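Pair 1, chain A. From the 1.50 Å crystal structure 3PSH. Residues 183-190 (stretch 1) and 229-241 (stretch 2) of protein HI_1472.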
# COMPACT_ATOMS: atom_id res chain seq x y z
N ARG A 183 3.61 -21.10 -12.22
CA ARG A 183 3.40 -19.99 -11.26
C ARG A 183 2.52 -20.42 -10.10
O ARG A 183 1.44 -21.04 -10.29
CB ARG A 183 2.82 -18.84 -12.11
CG ARG A 183 2.83 -17.50 -11.59
CD ARG A 183 2.24 -16.57 -12.76
NE ARG A 183 3.31 -16.07 -13.67
CZ ARG A 183 4.22 -15.14 -13.27
NH1 ARG A 183 4.17 -14.64 -12.02
NH2 ARG A 183 5.22 -14.68 -14.06
N VAL A 184 2.91 -19.98 -8.89
CA VAL A 184 2.29 -20.50 -7.62
C VAL A 184 0.94 -19.81 -7.41
O VAL A 184 0.88 -18.54 -7.44
CB VAL A 184 3.24 -20.23 -6.40
CG1 VAL A 184 2.47 -20.68 -5.12
CG2 VAL A 184 4.55 -20.95 -6.56
N ARG A 185 -0.16 -20.58 -7.33
CA ARG A 185 -1.54 -20.01 -7.13
C ARG A 185 -1.76 -19.64 -5.67
O ARG A 185 -1.79 -20.48 -4.78
CB ARG A 185 -2.57 -21.02 -7.59
CG ARG A 185 -2.45 -21.15 -9.16
CD ARG A 185 -3.41 -22.19 -9.78
NE ARG A 185 -4.80 -22.03 -9.29
CZ ARG A 185 -5.73 -21.13 -9.65
NH1 ARG A 185 -5.50 -20.14 -10.57
NH2 ARG A 185 -6.95 -21.26 -9.04
N THR A 186 -2.02 -18.31 -5.46
CA THR A 186 -1.92 -17.71 -4.16
C THR A 186 -3.16 -16.90 -3.89
O THR A 186 -3.74 -16.41 -4.89
CB THR A 186 -0.64 -16.82 -4.13
OG1 THR A 186 0.54 -17.58 -4.50
CG2 THR A 186 -0.40 -16.21 -2.80
N TYR A 187 -3.54 -16.78 -2.62
CA TYR A 187 -4.77 -16.08 -2.30
C TYR A 187 -4.48 -15.17 -1.13
O TYR A 187 -3.89 -15.60 -0.14
CB TYR A 187 -5.80 -17.14 -1.85
CG TYR A 187 -7.13 -16.51 -1.40
CD1 TYR A 187 -8.09 -16.07 -2.36
CD2 TYR A 187 -7.45 -16.40 -0.03
CE1 TYR A 187 -9.32 -15.49 -1.95
CE2 TYR A 187 -8.73 -15.79 0.38
CZ TYR A 187 -9.62 -15.38 -0.61
OH TYR A 187 -10.74 -14.79 -0.09
N MET A 188 -5.01 -13.94 -1.24
CA MET A 188 -4.88 -12.97 -0.17
C MET A 188 -6.17 -12.97 0.69
O MET A 188 -7.20 -12.54 0.24
CB MET A 188 -4.55 -11.59 -0.82
CG MET A 188 -4.58 -10.49 0.14
SD MET A 188 -3.52 -10.66 1.60
CE MET A 188 -2.07 -10.71 0.90
N ALA A 189 -6.06 -13.40 1.92
CA ALA A 189 -7.27 -13.47 2.80
C ALA A 189 -7.26 -12.27 3.79
O ALA A 189 -6.41 -12.16 4.65
CB ALA A 189 -7.23 -14.83 3.60
N ASN A 190 -8.16 -11.32 3.54
CA ASN A 190 -8.44 -10.18 4.41
C ASN A 190 -9.63 -10.53 5.34
O ASN A 190 -10.31 -11.56 5.11
CB ASN A 190 -8.71 -8.91 3.58
CG ASN A 190 -7.44 -8.16 3.29
OD1 ASN A 190 -6.49 -8.71 2.79
ND2 ASN A 190 -7.43 -6.87 3.66
N ASN A 229 -16.30 -19.69 -3.43
CA ASN A 229 -15.29 -19.13 -4.36
C ASN A 229 -13.87 -19.60 -4.00
O ASN A 229 -13.16 -20.05 -4.88
CB ASN A 229 -15.32 -17.57 -4.34
CG ASN A 229 -16.65 -16.98 -4.82
OD1 ASN A 229 -17.29 -17.46 -5.77
ND2 ASN A 229 -17.10 -15.93 -4.10
N VAL A 230 -13.50 -19.50 -2.73
CA VAL A 230 -12.14 -19.84 -2.31
C VAL A 230 -11.88 -21.38 -2.40
O VAL A 230 -10.78 -21.84 -2.81
CB VAL A 230 -11.89 -19.44 -0.84
CG1 VAL A 230 -10.37 -19.64 -0.49
CG2 VAL A 230 -12.39 -18.01 -0.56
N LEU A 231 -12.92 -22.16 -2.11
CA LEU A 231 -12.78 -23.65 -2.25
C LEU A 231 -12.61 -24.03 -3.72
O LEU A 231 -11.78 -24.89 -4.04
CB LEU A 231 -14.03 -24.30 -1.73
CG LEU A 231 -14.37 -24.21 -0.23
CD1 LEU A 231 -15.78 -24.84 0.09
CD2 LEU A 231 -13.28 -24.84 0.62
N GLU A 232 -13.37 -23.37 -4.58
CA GLU A 232 -13.25 -23.51 -6.07
C GLU A 232 -11.84 -23.12 -6.60
O GLU A 232 -11.23 -23.81 -7.42
CB GLU A 232 -14.40 -22.80 -6.81
CG GLU A 232 -15.72 -23.64 -6.68
CD GLU A 232 -17.02 -22.94 -7.16
OE1 GLU A 232 -16.99 -22.14 -8.12
OE2 GLU A 232 -18.12 -23.21 -6.58
N TRP A 233 -11.31 -22.01 -6.08
CA TRP A 233 -10.00 -21.52 -6.47
C TRP A 233 -8.92 -22.44 -5.93
O TRP A 233 -7.94 -22.68 -6.60
CB TRP A 233 -9.72 -20.04 -5.97
CG TRP A 233 -10.54 -19.03 -6.72
CD1 TRP A 233 -10.91 -19.06 -8.05
CD2 TRP A 233 -11.06 -17.81 -6.17
NE1 TRP A 233 -11.64 -17.93 -8.35
CE2 TRP A 233 -11.79 -17.18 -7.21
CE3 TRP A 233 -11.05 -17.23 -4.88
CZ2 TRP A 233 -12.50 -15.95 -7.01
CZ3 TRP A 233 -11.75 -15.98 -4.70
CH2 TRP A 233 -12.47 -15.40 -5.75
N ASN A 234 -9.17 -22.97 -4.74
CA ASN A 234 -8.25 -23.93 -4.17
C ASN A 234 -6.74 -23.48 -4.21
O ASN A 234 -5.85 -24.11 -4.83
CB ASN A 234 -8.45 -25.37 -4.78
CG ASN A 234 -7.74 -26.38 -3.92
OD1 ASN A 234 -7.71 -26.19 -2.69
ND2 ASN A 234 -7.14 -27.42 -4.53
N PRO A 235 -6.42 -22.34 -3.59
CA PRO A 235 -5.09 -21.84 -3.74
C PRO A 235 -4.10 -22.73 -3.05
O PRO A 235 -4.43 -23.34 -1.98
CB PRO A 235 -5.12 -20.51 -2.94
CG PRO A 235 -6.41 -20.67 -1.96
CD PRO A 235 -7.33 -21.40 -2.88
N ALA A 236 -2.87 -22.77 -3.62
CA ALA A 236 -1.73 -23.52 -3.03
C ALA A 236 -1.14 -22.86 -1.77
O ALA A 236 -0.62 -23.51 -0.82
CB ALA A 236 -0.58 -23.67 -4.08
N VAL A 237 -1.29 -21.52 -1.73
CA VAL A 237 -0.65 -20.69 -0.71
C VAL A 237 -1.71 -19.62 -0.32
O VAL A 237 -2.33 -19.04 -1.19
CB VAL A 237 0.55 -20.01 -1.25
CG1 VAL A 237 1.09 -19.07 -0.19
CG2 VAL A 237 1.70 -21.01 -1.54
N ILE A 238 -1.87 -19.41 0.96
CA ILE A 238 -2.71 -18.29 1.47
C ILE A 238 -1.84 -17.30 2.20
O ILE A 238 -1.01 -17.68 2.99
CB ILE A 238 -3.94 -18.74 2.30
CG1 ILE A 238 -4.97 -19.42 1.45
CG2 ILE A 238 -4.63 -17.60 3.09
CD1 ILE A 238 -6.03 -20.26 2.37
N LEU A 239 -2.01 -16.00 1.87
CA LEU A 239 -1.23 -14.93 2.49
C LEU A 239 -2.21 -14.06 3.26
O LEU A 239 -3.41 -13.96 2.88
CB LEU A 239 -0.47 -14.09 1.42
CG LEU A 239 0.53 -15.02 0.60
CD1 LEU A 239 1.10 -14.21 -0.47
CD2 LEU A 239 1.73 -15.53 1.58
N VAL A 240 -1.68 -13.57 4.39
CA VAL A 240 -2.42 -12.65 5.25
C VAL A 240 -1.54 -11.41 5.46
O VAL A 240 -0.35 -11.48 5.64
CB VAL A 240 -2.81 -13.29 6.60
CG1 VAL A 240 -3.49 -12.29 7.58
CG2 VAL A 240 -3.82 -14.46 6.36
N GLN A 241 -2.19 -10.25 5.40
CA GLN A 241 -1.48 -8.98 5.63
C GLN A 241 -1.11 -8.84 7.08
O GLN A 241 -2.00 -9.15 7.92
CB GLN A 241 -2.44 -7.83 5.23
CG GLN A 241 -2.70 -7.81 3.68
CD GLN A 241 -3.71 -6.76 3.18
OE1 GLN A 241 -4.45 -6.10 4.00
NE2 GLN A 241 -3.72 -6.56 1.86
O HOH W 1 -5.07 -23.61 -7.48
O HOH W 2 -5.03 -9.97 5.18

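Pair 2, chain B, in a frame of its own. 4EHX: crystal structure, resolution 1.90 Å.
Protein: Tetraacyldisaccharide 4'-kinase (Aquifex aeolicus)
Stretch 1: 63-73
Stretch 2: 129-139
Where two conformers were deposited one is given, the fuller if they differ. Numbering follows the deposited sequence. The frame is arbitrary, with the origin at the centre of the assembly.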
# COMPACT_ATOMS: atom_id res chain seq x y z
N LYS B 63 -0.64 -1.72 -17.65
CA LYS B 63 0.41 -2.64 -18.09
C LYS B 63 0.99 -2.29 -19.47
O LYS B 63 2.08 -2.74 -19.83
CB LYS B 63 -0.10 -4.08 -18.10
CG LYS B 63 -1.22 -4.33 -19.08
CD LYS B 63 -1.64 -5.80 -19.02
CE LYS B 63 -2.77 -6.05 -20.01
NZ LYS B 63 -3.26 -7.47 -20.04
N ASP B 64 0.27 -1.48 -20.23
CA ASP B 64 0.72 -1.06 -21.55
C ASP B 64 1.62 0.18 -21.49
O ASP B 64 2.11 0.63 -22.52
CB ASP B 64 -0.48 -0.82 -22.46
CG ASP B 64 -1.32 -2.09 -22.68
OD1 ASP B 64 -0.73 -3.16 -22.93
OD2 ASP B 64 -2.56 -2.00 -22.58
N LYS B 65 1.82 0.73 -20.29
CA LYS B 65 2.63 1.93 -20.11
C LYS B 65 3.88 1.64 -19.28
O LYS B 65 3.92 0.67 -18.51
CB LYS B 65 1.84 3.02 -19.37
CG LYS B 65 0.62 3.54 -20.11
CD LYS B 65 1.02 4.30 -21.38
CE LYS B 65 -0.15 5.05 -21.98
NZ LYS B 65 0.29 5.82 -23.18
N ARG B 66 4.90 2.49 -19.43
CA ARG B 66 6.08 2.42 -18.57
C ARG B 66 5.74 3.11 -17.25
O ARG B 66 5.61 4.33 -17.21
CB ARG B 66 7.27 3.09 -19.26
CG ARG B 66 7.70 2.35 -20.54
CD ARG B 66 8.69 3.19 -21.36
NE ARG B 66 9.97 3.38 -20.67
CZ ARG B 66 10.96 2.49 -20.67
NH1 ARG B 66 10.83 1.34 -21.31
NH2 ARG B 66 12.10 2.75 -20.02
N VAL B 67 5.59 2.32 -16.19
CA VAL B 67 5.09 2.83 -14.90
C VAL B 67 6.21 2.95 -13.88
O VAL B 67 7.09 2.07 -13.78
CB VAL B 67 4.01 1.86 -14.34
CG1 VAL B 67 3.54 2.30 -12.93
CG2 VAL B 67 2.85 1.71 -15.32
N CYS B 68 6.18 4.02 -13.10
CA CYS B 68 7.10 4.15 -11.98
C CYS B 68 6.32 4.52 -10.74
O CYS B 68 5.55 5.48 -10.75
CB CYS B 68 8.17 5.20 -12.27
SG CYS B 68 9.42 5.38 -10.98
N ILE B 69 6.55 3.78 -9.66
CA ILE B 69 5.96 4.13 -8.36
C ILE B 69 6.87 5.12 -7.65
O ILE B 69 8.08 4.93 -7.60
CB ILE B 69 5.86 2.89 -7.44
CG1 ILE B 69 5.16 1.73 -8.15
CG2 ILE B 69 5.21 3.28 -6.09
CD1 ILE B 69 3.77 2.04 -8.60
N LEU B 70 6.29 6.19 -7.09
CA LEU B 70 7.05 7.11 -6.26
C LEU B 70 6.61 6.86 -4.84
O LEU B 70 5.47 7.18 -4.46
CB LEU B 70 6.77 8.58 -6.64
CG LEU B 70 7.09 8.98 -8.08
CD1 LEU B 70 6.76 10.48 -8.32
CD2 LEU B 70 8.57 8.70 -8.38
N SER B 71 7.51 6.25 -4.07
CA SER B 71 7.23 5.87 -2.69
C SER B 71 8.02 6.76 -1.72
O SER B 71 9.08 7.28 -2.07
CB SER B 71 7.63 4.40 -2.51
OG SER B 71 6.99 3.80 -1.41
N ARG B 72 7.50 6.94 -0.51
CA ARG B 72 8.15 7.77 0.50
C ARG B 72 9.45 7.18 1.00
O ARG B 72 10.45 7.89 1.11
CB ARG B 72 7.23 8.01 1.71
CG ARG B 72 7.80 9.03 2.69
CD ARG B 72 6.81 9.33 3.82
NE ARG B 72 7.27 10.42 4.67
CZ ARG B 72 6.59 10.90 5.71
NH1 ARG B 72 7.09 11.90 6.43
NH2 ARG B 72 5.40 10.40 6.02
N GLY B 73 9.42 5.89 1.33
CA GLY B 73 10.55 5.26 1.98
C GLY B 73 10.89 5.95 3.28
O GLY B 73 12.00 6.44 3.47
N LYS B 129 16.50 8.77 -15.52
CA LYS B 129 17.13 7.44 -15.59
C LYS B 129 16.22 6.34 -16.13
O LYS B 129 16.72 5.32 -16.62
CB LYS B 129 17.63 7.02 -14.20
CG LYS B 129 18.59 8.00 -13.54
CD LYS B 129 19.88 8.14 -14.32
CE LYS B 129 20.87 9.04 -13.59
NZ LYS B 129 22.08 9.32 -14.42
N LEU B 130 14.91 6.50 -16.02
CA LEU B 130 13.99 5.39 -16.30
C LEU B 130 12.97 5.68 -17.41
O LEU B 130 12.23 4.79 -17.82
CB LEU B 130 13.24 5.02 -15.02
CG LEU B 130 14.05 4.61 -13.78
CD1 LEU B 130 13.19 4.62 -12.51
CD2 LEU B 130 14.71 3.25 -13.97
N SER B 131 12.94 6.93 -17.88
CA SER B 131 11.91 7.43 -18.80
C SER B 131 10.49 6.85 -18.70
O SER B 131 9.94 6.35 -19.68
CB SER B 131 12.41 7.38 -20.25
OG SER B 131 12.77 6.07 -20.61
N PRO B 132 9.88 6.92 -17.51
CA PRO B 132 8.51 6.45 -17.33
C PRO B 132 7.47 7.26 -18.12
O PRO B 132 7.70 8.41 -18.46
CB PRO B 132 8.29 6.62 -15.82
CG PRO B 132 9.14 7.78 -15.46
CD PRO B 132 10.36 7.70 -16.35
N GLU B 133 6.34 6.63 -18.41
CA GLU B 133 5.22 7.32 -19.04
C GLU B 133 4.17 7.80 -18.04
O GLU B 133 3.36 8.65 -18.36
CB GLU B 133 4.57 6.41 -20.07
CG GLU B 133 5.49 6.17 -21.24
CD GLU B 133 4.98 5.09 -22.17
OE1 GLU B 133 4.70 3.97 -21.69
OE2 GLU B 133 4.85 5.37 -23.37
N VAL B 134 4.17 7.22 -16.85
CA VAL B 134 3.19 7.61 -15.82
C VAL B 134 3.75 7.29 -14.45
O VAL B 134 4.49 6.31 -14.29
CB VAL B 134 1.83 6.89 -16.04
CG1 VAL B 134 2.01 5.34 -16.06
CG2 VAL B 134 0.80 7.32 -14.99
N PHE B 135 3.44 8.13 -13.46
CA PHE B 135 3.81 7.87 -12.08
C PHE B 135 2.60 7.51 -11.23
O PHE B 135 1.51 8.06 -11.42
CB PHE B 135 4.45 9.09 -11.43
CG PHE B 135 5.78 9.43 -11.99
CD1 PHE B 135 6.88 8.65 -11.66
CD2 PHE B 135 5.94 10.53 -12.82
CE1 PHE B 135 8.15 8.97 -12.17
CE2 PHE B 135 7.19 10.86 -13.33
CZ PHE B 135 8.30 10.07 -12.99
N ILE B 136 2.80 6.60 -10.29
CA ILE B 136 1.78 6.34 -9.28
C ILE B 136 2.40 6.72 -7.94
O ILE B 136 3.49 6.24 -7.60
CB ILE B 136 1.37 4.85 -9.24
CG1 ILE B 136 0.67 4.43 -10.55
CG2 ILE B 136 0.48 4.57 -8.03
CD1 ILE B 136 0.58 2.89 -10.70
N LEU B 137 1.73 7.57 -7.18
CA LEU B 137 2.22 7.85 -5.84
C LEU B 137 1.59 6.80 -4.95
O LEU B 137 0.36 6.68 -4.88
CB LEU B 137 1.78 9.24 -5.35
CG LEU B 137 1.91 10.42 -6.31
CD1 LEU B 137 1.60 11.75 -5.57
CD2 LEU B 137 3.32 10.48 -6.91
N ASP B 138 2.41 6.00 -4.29
CA ASP B 138 1.81 5.13 -3.30
C ASP B 138 1.78 5.97 -2.02
O ASP B 138 2.78 6.54 -1.58
CB ASP B 138 2.53 3.78 -3.17
CG ASP B 138 3.84 3.88 -2.46
OD1 ASP B 138 4.36 5.00 -2.39
OD2 ASP B 138 4.35 2.84 -1.99
N ASP B 139 0.60 6.10 -1.46
CA ASP B 139 0.46 6.90 -0.27
C ASP B 139 0.77 8.38 -0.52
O ASP B 139 1.61 8.99 0.15
CB ASP B 139 1.31 6.33 0.87
CG ASP B 139 0.81 6.78 2.21
OD1 ASP B 139 -0.42 7.02 2.29
OD2 ASP B 139 1.60 6.92 3.16
O HOH W 3 4.60 1.81 -23.41
O HOH W 4 2.17 4.50 -24.76
O HOH W 5 4.18 8.42 -2.36
O HOH W 6 4.93 6.06 0.01
O HOH W 7 3.57 9.46 3.26

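Pairs 1 and 2 share one backbone arrangement: the end of a helix leads through a residue of positive phi and a proline into a strand that runs parallel to the strand of stretch 1. Fourteen central residues superpose with an RMSD of 0.4 Å, and the strand axes cross at -32° in pair 1 and -30° in pair 2. The bridges Thr A186–Val A237, Tyr A187–Ile A238 and Met A188–Leu A239 match Val B67–Val B134, Cys B68–Phe B135 and Ile B69–Ile B136; pair 2 adds Leu B70–Leu B137.

The hydrogen-bond ladder is conserved. Tyr A187 N donates to Val A237 O (2.9 Å) and Leu A239 N to Tyr A187 O (2.8 Å); likewise Cys B68 N donates to Val B134 O (3.1 Å) and Ile B136 N to Cys B68 O (3.0 Å). At the strand entrance one carbonyl receives two amides. Arg A185 O accepts from Val A237 N (3.3 Å) and, weakly, from Ala A236 N (2.8 Å), whereas Arg B66 O accepts from Val B134 N (3.2 Å) and Glu B133 N (2.7 Å).

The arginines at this position coincide and reach back to carbonyls near the helix end. Arg A185 NH2 donates to Trp A233 O (3.0 Å), matched by Arg B66 NH2 to Leu B130 O (3.0 Å). Their NE atoms differ: Arg B66 NE bonds Ser B131 O directly (3.1 Å), while Arg A185 NE reaches the equivalent Asn A234 O through a water. In pair 2, Glu B133 OE1 also accepts from Arg B66 N (2.7 Å); its counterpart, Ala A236, has no carboxylate and packs its methyl near Val A184.

The space beside the matched prolines is filled in different ways. In pair 1 the large Tyr A187 ring extends to the helix, with Val A230 CG1 over one face, 4.2 Å from the centroid, and Tyr A187 CE1 3.7 Å from Trp A233 CZ3. Cys B68 is much smaller, placing SG 4.1 Å from Leu B130 CD1, while the aromatic ring lies across the bridge on Phe B135, where Cys B68 CB approaches CD1 of Phe B135 at 3.7 Å. Leu B70 extends this packing, with its CG 3.6 Å from Phe B135 CD1; at the same position Ala A189 offers CB to Ile A238 CG2 at 3.8 Å.

Beyond the ladder, both pairs join polar side chains: Asn A190 ND2 donates to Gln A241 OE1 (3.1 Å), and Ser B71 OG to Asp B138 OD2 (2.9 Å).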